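Local coordinates for hypothetical protein (Corynebacterium diphtheriae, PDB 2P4G), which probably acts as an NADP-dependent pyrimidine reductase of the kind that works in riboflavin biosynthesis, at residues A[40-45]-A[212-217]; A[45-50]-A[222-227]; A[59-64]-A[253-258]. One frame throughout, in Å; residues are numbered along the deposited sequence.

Contact 1. Residues A[40-45]-A[212-217]; sequences AITSIN and LHLTIA. With EDO (1,2-ethanediol), chain L.
Thr42 lays its methyl group over Leu214 of the neighbouring strand, CG2 3.6 Å from Leu214 CD1, and the same methyl lies 4.0 Å from Ile216 CG1. Ala40 shares that face. On the other face Ile41 crosses Thr215 obliquely: its CG1, anti to the backbone N (chi1 -171°), comes 4.1 Å from Thr215 CB. Between the two layers runs a parallel ladder. Ala40 N gives to His213 O and Thr42 N to Thr215 O, while Thr215 N and Ala217 N give to Ala40 O and Thr42 O, the last at 2.8 Å and nearly straight (173°). Past the ladder, Ile44 turns CG2 onto Ile216 CG2 at 3.5 Å, the two side chains at about a right angle. Ile41 N points out of the pair and binds an ethanediol, probably from the crystallisation liquor, at O1 (2.9 Å). The hydroxyl of Thr215 is taken up by Asp62 of helix 60-72. This pairing belongs to the parallel part of the mixed sheet of the RibD C-terminal, dihydrofolate-reductase-like fold: strand 35-43 lies between 190-195 and 211-217, antiparallel 254-260 follows on the far side of 211-217, and Ile44 of the second subunit packs on Leu214.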
ATOM      1  N   ALA A  40      -8.092   5.858  -6.840  1.00 72.17           N
ATOM      2  CA  ALA A  40      -8.165   5.393  -5.458  1.00 71.88           C
ATOM      3  C   ALA A  40      -7.096   6.062  -4.592  1.00 72.43           C
ATOM      4  O   ALA A  40      -6.120   6.615  -5.109  1.00 72.25           O
ATOM      5  CB  ALA A  40      -8.096   3.834  -5.400  1.00 68.19           C
ATOM      6  N   ILE A  41      -7.354   6.077  -3.287  1.00 72.08           N
ATOM      7  CA  ILE A  41      -6.421   6.561  -2.280  1.00 72.35           C
ATOM      8  C   ILE A  41      -6.181   5.456  -1.247  1.00 73.62           C
ATOM      9  O   ILE A  41      -7.078   4.692  -0.911  1.00 74.42           O
ATOM     10  CB  ILE A  41      -6.943   7.901  -1.616  1.00 73.57           C
ATOM     11  CG1 ILE A  41      -5.866   8.528  -0.717  1.00 71.48           C
ATOM     12  CG2 ILE A  41      -8.220   7.678  -0.867  1.00 68.81           C
ATOM     13  CD1 ILE A  41      -6.141   9.991  -0.382  1.00 71.43           C
ATOM     14  N   THR A  42      -4.961   5.367  -0.740  1.00 75.33           N
ATOM     15  CA  THR A  42      -4.605   4.328   0.215  1.00 73.91           C
ATOM     16  C   THR A  42      -3.555   4.856   1.183  1.00 73.26           C
ATOM     17  O   THR A  42      -2.757   5.724   0.828  1.00 73.14           O
ATOM     18  CB  THR A  42      -4.037   3.069  -0.528  1.00 75.06           C
ATOM     19  OG1 THR A  42      -3.753   2.034   0.419  1.00 73.44           O
ATOM     20  CG2 THR A  42      -2.762   3.406  -1.343  1.00 69.98           C
ATOM     21  N   SER A  43      -3.574   4.344   2.411  1.00 70.99           N
ATOM     22  CA  SER A  43      -2.428   4.455   3.296  1.00 67.57           C
ATOM     23  C   SER A  43      -1.280   3.671   2.674  1.00 69.21           C
ATOM     24  O   SER A  43      -1.483   2.879   1.736  1.00 71.36           O
ATOM     25  CB  SER A  43      -2.789   3.929   4.674  1.00 66.23           C
ATOM     26  OG  SER A  43      -2.950   2.529   4.685  1.00 65.50           O
ATOM     27  N   ILE A  44      -0.066   3.886   3.163  1.00 69.01           N
ATOM     28  CA  ILE A  44       1.082   3.164   2.628  1.00 68.57           C
ATOM     29  C   ILE A  44       0.986   1.641   2.845  1.00 68.78           C
ATOM     30  O   ILE A  44       1.575   0.845   2.096  1.00 71.51           O
ATOM     31  CB  ILE A  44       2.431   3.692   3.168  1.00 68.27           C
ATOM     32  CG1 ILE A  44       2.565   3.474   4.682  1.00 71.28           C
ATOM     33  CG2 ILE A  44       2.619   5.164   2.756  1.00 67.30           C
ATOM     34  CD1 ILE A  44       3.983   3.168   5.150  1.00 62.29           C
ATOM     35  N   ASN A  45       0.227   1.245   3.857  1.00 66.84           N
ATOM     36  CA  ASN A  45      -0.000  -0.152   4.131  1.00 65.76           C
ATOM     37  C   ASN A  45      -1.356  -0.692   3.629  1.00 64.71           C
ATOM     38  O   ASN A  45      -1.802  -1.731   4.071  1.00 64.51           O
ATOM     39  CB  ASN A  45       0.251  -0.429   5.628  1.00 63.57           C
ATOM     40  CG  ASN A  45      -0.787   0.187   6.526  1.00 67.38           C
ATOM     41  OD1 ASN A  45      -1.209   1.342   6.353  1.00 61.28           O
ATOM     42  ND2 ASN A  45      -1.232  -0.600   7.485  1.00 64.52           N
ATOM     43  N   LEU A 212      -4.972   2.732 -13.581  1.00 73.16           N
ATOM     44  CA  LEU A 212      -5.235   3.032 -12.193  1.00 74.49           C
ATOM     45  C   LEU A 212      -4.525   4.325 -11.829  1.00 73.91           C
ATOM     46  O   LEU A 212      -3.339   4.463 -12.095  1.00 72.23           O
ATOM     47  CB  LEU A 212      -4.705   1.882 -11.333  1.00 73.72           C
ATOM     48  CG  LEU A 212      -4.749   1.982  -9.816  1.00 76.51           C
ATOM     49  CD1 LEU A 212      -6.165   2.186  -9.316  1.00 72.75           C
ATOM     50  CD2 LEU A 212      -4.119   0.722  -9.267  1.00 70.04           C
ATOM     51  N   HIS A 213      -5.277   5.266 -11.258  1.00 74.29           N
ATOM     52  CA  HIS A 213      -4.717   6.389 -10.555  1.00 74.00           C
ATOM     53  C   HIS A 213      -4.740   6.061  -9.072  1.00 74.80           C
ATOM     54  O   HIS A 213      -5.803   5.901  -8.501  1.00 74.37           O
ATOM     55  CB  HIS A 213      -5.542   7.631 -10.809  1.00 73.36           C
ATOM     56  CG  HIS A 213      -5.448   8.108 -12.207  1.00 65.98           C
ATOM     57  ND1 HIS A 213      -4.535   9.057 -12.609  1.00 66.42           N
ATOM     58  CD2 HIS A 213      -6.122   7.732 -13.317  1.00 71.44           C
ATOM     59  CE1 HIS A 213      -4.659   9.251 -13.909  1.00 70.71           C
ATOM     60  NE2 HIS A 213      -5.624   8.467 -14.358  1.00 62.92           N
ATOM     61  N   LEU A 214      -3.565   5.952  -8.461  1.00 74.80           N
ATOM     62  CA  LEU A 214      -3.469   5.608  -7.042  1.00 72.30           C
ATOM     63  C   LEU A 214      -2.676   6.695  -6.349  1.00 73.51           C
ATOM     64  O   LEU A 214      -1.568   7.055  -6.784  1.00 70.92           O
ATOM     65  CB  LEU A 214      -2.802   4.249  -6.847  1.00 73.44           C
ATOM     66  CG  LEU A 214      -2.616   3.767  -5.395  1.00 77.76           C
ATOM     67  CD1 LEU A 214      -3.937   3.366  -4.786  1.00 68.47           C
ATOM     68  CD2 LEU A 214      -1.616   2.611  -5.349  1.00 69.94           C
ATOM     69  N   THR A 215      -3.290   7.250  -5.309  1.00 73.07           N
ATOM     70  CA  THR A 215      -2.659   8.189  -4.413  1.00 73.17           C
ATOM     71  C   THR A 215      -2.270   7.430  -3.154  1.00 73.93           C
ATOM     72  O   THR A 215      -3.102   6.747  -2.570  1.00 73.08           O
ATOM     73  CB  THR A 215      -3.636   9.305  -4.015  1.00 74.64           C
ATOM     74  OG1 THR A 215      -4.108   9.943  -5.206  1.00 70.84           O
ATOM     75  CG2 THR A 215      -2.966  10.335  -3.052  1.00 71.13           C
ATOM     76  N   ILE A 216      -1.009   7.563  -2.744  1.00 75.31           N
ATOM     77  CA  ILE A 216      -0.500   6.920  -1.531  1.00 73.87           C
ATOM     78  C   ILE A 216      -0.224   8.000  -0.508  1.00 74.06           C
ATOM     79  O   ILE A 216       0.648   8.868  -0.700  1.00 73.92           O
ATOM     80  CB  ILE A 216       0.763   6.125  -1.795  1.00 74.20           C
ATOM     81  CG1 ILE A 216       0.497   5.120  -2.928  1.00 73.26           C
ATOM     82  CG2 ILE A 216       1.218   5.428  -0.493  1.00 64.48           C
ATOM     83  CD1 ILE A 216       1.683   4.774  -3.736  1.00 79.94           C
ATOM     84  N   ALA A 217      -1.000   7.934   0.568  1.00 72.66           N
ATOM     85  CA  ALA A 217      -1.068   8.978   1.559  1.00 70.99           C
ATOM     86  C   ALA A 217      -0.025   8.690   2.611  1.00 70.66           C
ATOM     87  O   ALA A 217       0.231   7.528   2.949  1.00 67.82           O
ATOM     88  CB  ALA A 217      -2.462   9.037   2.178  1.00 71.70           C
TER
HETATM   89  C1  EDO L 280     -10.223   4.721  -1.823  1.00 82.21           C
HETATM   90  O1  EDO L 280     -10.153   5.532  -3.009  1.00 78.12           O
HETATM   91  C2  EDO L 280     -11.688   4.488  -1.454  1.00 79.84           C
HETATM   92  O2  EDO L 280     -12.259   3.525  -2.345  1.00 70.17           O

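Contact 2. Residues A[45-50]-A[222-227]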
ATOM      1  N   ASN A  45       0.227   1.245   3.857  1.00 66.84           N
ATOM      2  CA  ASN A  45      -0.000  -0.152   4.131  1.00 65.76           C
ATOM      3  C   ASN A  45      -1.356  -0.692   3.629  1.00 64.71           C
ATOM      4  O   ASN A  45      -1.802  -1.731   4.071  1.00 64.51           O
ATOM      5  CB  ASN A  45       0.251  -0.429   5.628  1.00 63.57           C
ATOM      6  CG  ASN A  45      -0.787   0.187   6.526  1.00 67.38           C
ATOM      7  OD1 ASN A  45      -1.209   1.342   6.353  1.00 61.28           O
ATOM      8  ND2 ASN A  45      -1.232  -0.600   7.485  1.00 64.52           N
ATOM      9  N   GLY A  46      -2.001   0.009   2.703  1.00 68.10           N
ATOM     10  CA  GLY A  46      -3.131  -0.561   1.977  1.00 68.93           C
ATOM     11  C   GLY A  46      -4.526  -0.426   2.541  1.00 70.21           C
ATOM     12  O   GLY A  46      -5.427  -1.165   2.129  1.00 70.34           O
ATOM     13  N   SER A  47      -4.729   0.507   3.470  1.00 71.63           N
ATOM     14  CA  SER A  47      -6.080   0.857   3.907  1.00 72.19           C
ATOM     15  C   SER A  47      -6.647   1.989   3.043  1.00 72.73           C
ATOM     16  O   SER A  47      -5.985   2.994   2.858  1.00 75.71           O
ATOM     17  CB  SER A  47      -6.102   1.253   5.368  1.00 72.68           C
ATOM     18  OG  SER A  47      -7.439   1.516   5.762  1.00 75.97           O
ATOM     19  N   ALA A  48      -7.857   1.800   2.503  1.00 71.08           N
ATOM     20  CA  ALA A  48      -8.550   2.831   1.724  1.00 71.53           C
ATOM     21  C   ALA A  48      -9.183   3.909   2.619  1.00 73.49           C
ATOM     22  O   ALA A  48      -9.564   4.988   2.129  1.00 76.22           O
ATOM     23  CB  ALA A  48      -9.649   2.188   0.824  1.00 69.84           C
ATOM     24  N   THR A  49      -9.352   3.602   3.909  1.00 74.35           N
ATOM     25  CA  THR A  49     -10.033   4.503   4.822  1.00 73.21           C
ATOM     26  C   THR A  49      -9.212   4.758   6.060  1.00 73.55           C
ATOM     27  O   THR A  49      -8.413   3.932   6.475  1.00 73.94           O
ATOM     28  CB  THR A  49     -11.439   3.970   5.276  1.00 74.92           C
ATOM     29  OG1 THR A  49     -11.296   2.738   5.991  1.00 73.23           O
ATOM     30  CG2 THR A  49     -12.411   3.806   4.090  1.00 67.46           C
ATOM     31  N   LEU A  50      -9.442   5.936   6.627  1.00 75.47           N
ATOM     32  CA  LEU A  50      -8.966   6.323   7.937  1.00 76.86           C
ATOM     33  C   LEU A  50     -10.211   6.821   8.661  1.00 76.94           C
ATOM     34  O   LEU A  50     -10.938   7.663   8.146  1.00 77.59           O
ATOM     35  CB  LEU A  50      -7.922   7.429   7.797  1.00 77.05           C
ATOM     36  CG  LEU A  50      -7.330   8.086   9.037  1.00 81.40           C
ATOM     37  CD1 LEU A  50      -6.739   7.028   9.929  1.00 88.15           C
ATOM     38  CD2 LEU A  50      -6.269   9.128   8.614  1.00 78.56           C
ATOM     39  N   CYS A 222      -3.045   0.672  11.169  1.00 72.27           N
ATOM     40  CA  CYS A 222      -3.090  -0.705  11.671  1.00 72.28           C
ATOM     41  C   CYS A 222      -4.153  -0.835  12.741  1.00 74.59           C
ATOM     42  O   CYS A 222      -4.130  -0.092  13.718  1.00 76.61           O
ATOM     43  CB  CYS A 222      -1.782  -1.095  12.310  1.00 71.11           C
ATOM     44  SG  CYS A 222      -0.475  -1.050  11.177  1.00 69.78           S
ATOM     45  N   PRO A 223      -5.068  -1.802  12.589  1.00 75.13           N
ATOM     46  CA  PRO A 223      -5.155  -2.728  11.480  1.00 73.12           C
ATOM     47  C   PRO A 223      -5.635  -2.015  10.262  1.00 70.75           C
ATOM     48  O   PRO A 223      -6.191  -0.936  10.364  1.00 70.00           O
ATOM     49  CB  PRO A 223      -6.206  -3.744  11.955  1.00 73.27           C
ATOM     50  CG  PRO A 223      -6.303  -3.553  13.410  1.00 77.07           C
ATOM     51  CD  PRO A 223      -6.096  -2.096  13.596  1.00 76.54           C
ATOM     52  N   VAL A 224      -5.421  -2.610   9.106  1.00 71.88           N
ATOM     53  CA  VAL A 224      -5.983  -2.068   7.889  1.00 71.84           C
ATOM     54  C   VAL A 224      -7.509  -2.030   8.077  1.00 75.64           C
ATOM     55  O   VAL A 224      -8.145  -3.061   8.270  1.00 77.93           O
ATOM     56  CB  VAL A 224      -5.560  -2.898   6.658  1.00 69.77           C
ATOM     57  CG1 VAL A 224      -6.425  -2.597   5.504  1.00 68.42           C
ATOM     58  CG2 VAL A 224      -4.123  -2.627   6.315  1.00 67.87           C
ATOM     59  N   GLU A 225      -8.081  -0.832   8.084  1.00 76.74           N
ATOM     60  CA  GLU A 225      -9.514  -0.705   8.257  1.00 79.33           C
ATOM     61  C   GLU A 225     -10.243  -1.319   7.078  1.00 78.72           C
ATOM     62  O   GLU A 225     -11.188  -2.069   7.220  1.00 78.95           O
ATOM     63  CB  GLU A 225      -9.930   0.757   8.292  1.00 80.99           C
ATOM     64  CG  GLU A 225      -9.540   1.515   9.494  1.00 88.98           C
ATOM     65  CD  GLU A 225     -10.017   2.946   9.420  1.00 95.12           C
ATOM     66  OE1 GLU A 225     -10.952   3.222   8.606  1.00 78.26           O
ATOM     67  OE2 GLU A 225      -9.430   3.774  10.176  1.00 96.56           O
ATOM     68  N   SER A 226      -9.816  -0.927   5.899  1.00 78.30           N
ATOM     69  CA  SER A 226     -10.486  -1.325   4.718  1.00 78.95           C
ATOM     70  C   SER A 226      -9.472  -1.655   3.615  1.00 76.45           C
ATOM     71  O   SER A 226      -8.973  -0.775   2.904  1.00 76.93           O
ATOM     72  CB  SER A 226     -11.452  -0.223   4.318  1.00 78.23           C
ATOM     73  OG  SER A 226     -12.291  -0.705   3.294  1.00 96.12           O
ATOM     74  N   PRO A 227      -9.183  -2.947   3.455  1.00 74.20           N
ATOM     75  CA  PRO A 227      -8.272  -3.348   2.397  1.00 73.02           C
ATOM     76  C   PRO A 227      -8.628  -2.655   1.085  1.00 72.28           C
ATOM     77  O   PRO A 227      -9.785  -2.685   0.657  1.00 74.73           O
ATOM     78  CB  PRO A 227      -8.487  -4.853   2.306  1.00 73.69           C
ATOM     79  CG  PRO A 227      -8.887  -5.237   3.661  1.00 72.25           C
ATOM     80  CD  PRO A 227      -9.694  -4.101   4.211  1.00 72.49           C
TER
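Glu225 reaches over Thr49 to take its hydroxyl: Thr49 OG1 gives to Glu225 OE1 at 2.7 Å, coming from above the carboxylate plane, 35° out of it. The Glu225 chain is extended beyond CG, with CB itself 3.3 Å from Thr49 OG1. Outside the two segments the backbone N atoms of Ser51 and Gly52 give to OE2 and OE1, so the carboxylate gathers three donors from the 45-50 loop and the residues just after it, which would probably stabilise its negative charge. Asn45 and Val224 form the other end, sliding past each other in opposite directions. Val224 CG2 sits 3.4 Å from Asn45 O and also near Asn45 ND2, whose N-H is used by Ile221 O. Two loops of the RibD C-terminal fold meet here, one leading from strand 35-43 to helix 60-72, the other following strand 219-222, where Cys222 continues the sheet antiparallel into the second subunit. Ser47 lies between the two ends. Its OG, anti to the backbone N (chi1 -177°), gives to Thr49 O on a lone pair at 2.7 Å and accepts weak bonds from Glu225 N and Ser226 N. The backbones are bridged once, at Ser47 and Pro227, and Ala48 N gives to Ser226 O at 2.8 Å, nearly straight at 174°; Ser226 CB packs 3.4 Å from Thr49 OG1.

Contact 3. Residues A[59-64]-A[253-258]; sequences DQTDAD and LIFSRY. With EDO (1,2-ethanediol), chain J.
Asp59 meets Leu253 tip to tip, its carboxylate against the two methyls of the leucine, with OD1 3.6 Å from Leu253 CD2 and OD2 3.7 Å from Leu253 CD1. This is the N-terminal end of helix 60-72 laid on one face of the mixed sheet of the RibD C-terminal fold, at antiparallel strand 254-260 and the residue before it. Asp59 is the N-cap: OD1 accepts from Asp62 N, nearly straight at 176° and nearly along the C-O axis of the carboxylate, while OD2 is held by the hydroxyl of Ser249. The first turn of the helix is thus closed by the same carboxylate that meets Leu253, and the helix end would be expected to stabilise its charge. Thr61 then brings its methyl obliquely to CE2 and CZ of Phe255, CG2 being 3.4 Å from CE2 and almost as near CZ. Asp62 comes to the ring at its edge: CB lies in the ring plane, 3.7 Å from Phe255 CE1, and the carboxylate is nearly coplanar with the ring, 14° apart. CG stands anti to the backbone N (chi1 -173°), and OD1, the oxygen engaged by Thr215, lies 3.6 Å from Phe255 CE1, near the ring plane. The other oxygen, Asp62 OD2, accepts from O1 of an ethanediol, probably from the crystallisation liquor, at 3.2 Å.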
ATOM      1  N   ASP A  59      -5.436  15.454   0.142  1.00 79.76           N
ATOM      2  CA  ASP A  59      -5.176  16.885   0.270  1.00 78.95           C
ATOM      3  C   ASP A  59      -5.819  17.563  -0.939  1.00 79.11           C
ATOM      4  O   ASP A  59      -6.614  16.941  -1.647  1.00 80.13           O
ATOM      5  CB  ASP A  59      -3.670  17.188   0.408  1.00 79.11           C
ATOM      6  CG  ASP A  59      -2.863  16.824  -0.837  1.00 78.95           C
ATOM      7  OD1 ASP A  59      -3.430  16.292  -1.808  1.00 84.71           O
ATOM      8  OD2 ASP A  59      -1.642  17.063  -0.832  1.00 79.48           O
ATOM      9  N   GLN A  60      -5.492  18.830  -1.167  1.00 79.84           N
ATOM     10  CA  GLN A  60      -6.106  19.582  -2.243  1.00 80.41           C
ATOM     11  C   GLN A  60      -5.666  19.085  -3.598  1.00 78.02           C
ATOM     12  O   GLN A  60      -6.456  19.041  -4.512  1.00 81.82           O
ATOM     13  CB  GLN A  60      -5.788  21.080  -2.127  1.00 81.36           C
ATOM     14  CG  GLN A  60      -6.673  21.933  -3.041  1.00 89.44           C
ATOM     15  CD  GLN A  60      -8.159  21.633  -2.862  1.00 94.11           C
ATOM     16  OE1 GLN A  60      -8.698  21.795  -1.767  1.00 97.92           O
ATOM     17  NE2 GLN A  60      -8.823  21.179  -3.934  1.00 91.72           N
ATOM     18  N   THR A  61      -4.401  18.720  -3.728  1.00 77.34           N
ATOM     19  CA  THR A  61      -3.887  18.203  -5.004  1.00 75.15           C
ATOM     20  C   THR A  61      -4.709  16.986  -5.415  1.00 73.93           C
ATOM     21  O   THR A  61      -5.257  16.945  -6.504  1.00 72.18           O
ATOM     22  CB  THR A  61      -2.387  17.900  -4.917  1.00 73.22           C
ATOM     23  OG1 THR A  61      -1.680  19.100  -4.537  1.00 72.43           O
ATOM     24  CG2 THR A  61      -1.871  17.414  -6.240  1.00 74.62           C
ATOM     25  N   ASP A  62      -4.849  16.043  -4.489  1.00 74.75           N
ATOM     26  CA  ASP A  62      -5.644  14.839  -4.688  1.00 73.88           C
ATOM     27  C   ASP A  62      -7.104  15.129  -5.045  1.00 73.20           C
ATOM     28  O   ASP A  62      -7.658  14.472  -5.929  1.00 71.83           O
ATOM     29  CB  ASP A  62      -5.592  13.972  -3.425  1.00 74.45           C
ATOM     30  CG  ASP A  62      -6.245  12.635  -3.616  1.00 76.56           C
ATOM     31  OD1 ASP A  62      -5.723  11.802  -4.386  1.00 92.47           O
ATOM     32  OD2 ASP A  62      -7.301  12.415  -3.025  1.00 88.47           O
ATOM     33  N   ALA A  63      -7.729  16.089  -4.355  1.00 72.90           N
ATOM     34  CA  ALA A  63      -9.128  16.471  -4.664  1.00 74.17           C
ATOM     35  C   ALA A  63      -9.220  17.066  -6.068  1.00 74.16           C
ATOM     36  O   ALA A  63     -10.143  16.772  -6.819  1.00 77.20           O
ATOM     37  CB  ALA A  63      -9.704  17.488  -3.606  1.00 70.54           C
ATOM     38  N   ASP A  64      -8.260  17.912  -6.407  1.00 73.68           N
ATOM     39  CA  ASP A  64      -8.119  18.419  -7.767  1.00 75.31           C
ATOM     40  C   ASP A  64      -7.967  17.328  -8.817  1.00 74.59           C
ATOM     41  O   ASP A  64      -8.527  17.407  -9.897  1.00 76.49           O
ATOM     42  CB  ASP A  64      -6.889  19.299  -7.858  1.00 77.86           C
ATOM     43  CG  ASP A  64      -7.016  20.566  -7.064  1.00 87.70           C
ATOM     44  OD1 ASP A  64      -8.095  20.788  -6.450  1.00100.53           O
ATOM     45  OD2 ASP A  64      -6.028  21.342  -7.061  1.00100.90           O
ATOM     46  N   LEU A 253       1.848  13.379  -0.389  1.00 70.05           N
ATOM     47  CA  LEU A 253       1.038  12.352  -1.010  1.00 69.68           C
ATOM     48  C   LEU A 253       1.678  11.982  -2.332  1.00 71.94           C
ATOM     49  O   LEU A 253       2.164  12.858  -3.049  1.00 73.18           O
ATOM     50  CB  LEU A 253      -0.400  12.824  -1.248  1.00 72.65           C
ATOM     51  CG  LEU A 253      -1.380  12.830  -0.047  1.00 66.71           C
ATOM     52  CD1 LEU A 253      -1.004  13.911   0.944  1.00 66.52           C
ATOM     53  CD2 LEU A 253      -2.833  12.991  -0.550  1.00 66.20           C
ATOM     54  N   ILE A 254       1.707  10.687  -2.643  1.00 71.36           N
ATOM     55  CA  ILE A 254       2.314  10.211  -3.900  1.00 70.13           C
ATOM     56  C   ILE A 254       1.149   9.988  -4.835  1.00 71.30           C
ATOM     57  O   ILE A 254       0.106   9.460  -4.433  1.00 70.50           O
ATOM     58  CB  ILE A 254       3.121   8.900  -3.761  1.00 68.91           C
ATOM     59  CG1 ILE A 254       4.223   9.034  -2.714  1.00 68.57           C
ATOM     60  CG2 ILE A 254       3.756   8.472  -5.110  1.00 71.29           C
ATOM     61  CD1 ILE A 254       4.877   7.669  -2.373  1.00 65.97           C
ATOM     62  N   PHE A 255       1.320  10.444  -6.070  1.00 70.39           N
ATOM     63  CA  PHE A 255       0.352  10.206  -7.093  1.00 70.95           C
ATOM     64  C   PHE A 255       1.038   9.352  -8.127  1.00 69.85           C
ATOM     65  O   PHE A 255       2.140   9.675  -8.569  1.00 70.88           O
ATOM     66  CB  PHE A 255      -0.125  11.512  -7.711  1.00 69.73           C
ATOM     67  CG  PHE A 255      -0.693  12.461  -6.720  1.00 71.24           C
ATOM     68  CD1 PHE A 255      -1.974  12.272  -6.221  1.00 73.25           C
ATOM     69  CD2 PHE A 255       0.042  13.526  -6.263  1.00 69.98           C
ATOM     70  CE1 PHE A 255      -2.494  13.126  -5.312  1.00 67.95           C
ATOM     71  CE2 PHE A 255      -0.492  14.395  -5.348  1.00 75.67           C
ATOM     72  CZ  PHE A 255      -1.761  14.200  -4.870  1.00 71.15           C
ATOM     73  N   SER A 256       0.359   8.276  -8.517  1.00 68.83           N
ATOM     74  CA  SER A 256       0.905   7.285  -9.428  1.00 70.96           C
ATOM     75  C   SER A 256      -0.174   6.922 -10.440  1.00 69.88           C
ATOM     76  O   SER A 256      -1.334   6.818 -10.093  1.00 71.68           O
ATOM     77  CB  SER A 256       1.338   6.033  -8.659  1.00 72.13           C
ATOM     78  OG  SER A 256       0.212   5.375  -8.108  1.00 75.07           O
ATOM     79  N   ARG A 257       0.224   6.774 -11.696  1.00 69.82           N
ATOM     80  CA  ARG A 257      -0.631   6.266 -12.722  1.00 68.20           C
ATOM     81  C   ARG A 257       0.024   5.008 -13.252  1.00 69.87           C
ATOM     82  O   ARG A 257       1.204   5.045 -13.689  1.00 70.33           O
ATOM     83  CB  ARG A 257      -0.761   7.264 -13.859  1.00 67.00           C
ATOM     84  CG  ARG A 257      -1.871   6.886 -14.827  1.00 73.23           C
ATOM     85  CD  ARG A 257      -1.998   7.879 -15.949  1.00 70.45           C
ATOM     86  NE  ARG A 257      -0.914   7.728 -16.887  1.00 67.71           N
ATOM     87  CZ  ARG A 257      -0.668   8.568 -17.885  1.00 69.89           C
ATOM     88  NH1 ARG A 257      -1.423   9.631 -18.074  1.00 73.64           N
ATOM     89  NH2 ARG A 257       0.347   8.322 -18.699  1.00 71.47           N
ATOM     90  N   TYR A 258      -0.742   3.915 -13.225  1.00 70.84           N
ATOM     91  CA  TYR A 258      -0.324   2.618 -13.760  1.00 70.49           C
ATOM     92  C   TYR A 258      -1.229   2.142 -14.876  1.00 71.12           C
ATOM     93  O   TYR A 258      -2.438   2.373 -14.854  1.00 70.94           O
ATOM     94  CB  TYR A 258      -0.434   1.546 -12.693  1.00 69.36           C
ATOM     95  CG  TYR A 258       0.446   1.714 -11.485  1.00 72.22           C
ATOM     96  CD1 TYR A 258       1.749   1.186 -11.464  1.00 75.75           C
ATOM     97  CD2 TYR A 258      -0.036   2.345 -10.330  1.00 69.80           C
ATOM     98  CE1 TYR A 258       2.562   1.295 -10.325  1.00 73.59           C
ATOM     99  CE2 TYR A 258       0.773   2.473  -9.185  1.00 72.84           C
ATOM    100  CZ  TYR A 258       2.059   1.933  -9.190  1.00 71.50           C
ATOM    101  OH  TYR A 258       2.838   2.057  -8.075  1.00 73.16           O
TER
HETATM  102  C1  EDO J 278      -9.798   9.343  -3.754  1.00 57.09           C
HETATM  103  O1  EDO J 278      -8.647   9.842  -4.427  1.00 63.27           O
HETATM  104  C2  EDO J 278     -10.490   8.414  -4.749  1.00 70.31           C
HETATM  105  O2  EDO J 278     -11.490   7.532  -4.168  1.00 82.44           O

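Contact 1 is the buried one, a parallel strand pair joined by regular backbone bonds with mostly aliphatic contacts, including threonine methyls, on both faces. Contacts 2 and 3 are partly buried. Contact 2 joins two loops beyond the strand ends through carboxylate, hydroxyl and backbone groups; contact 3 sets a helix start on the sheet, mostly by van der Waals contact of carboxylates and methyls with Leu253 and Phe255. Contacts 1 and 3 share the sheet, since strands 211-217 and 254-260 are neighbours, and a Thr215–Asp62 bond joins them. Contact 1 passes into contact 2 at Asn45, whereas contacts 2 and 3 do not touch. All three reach the second subunit.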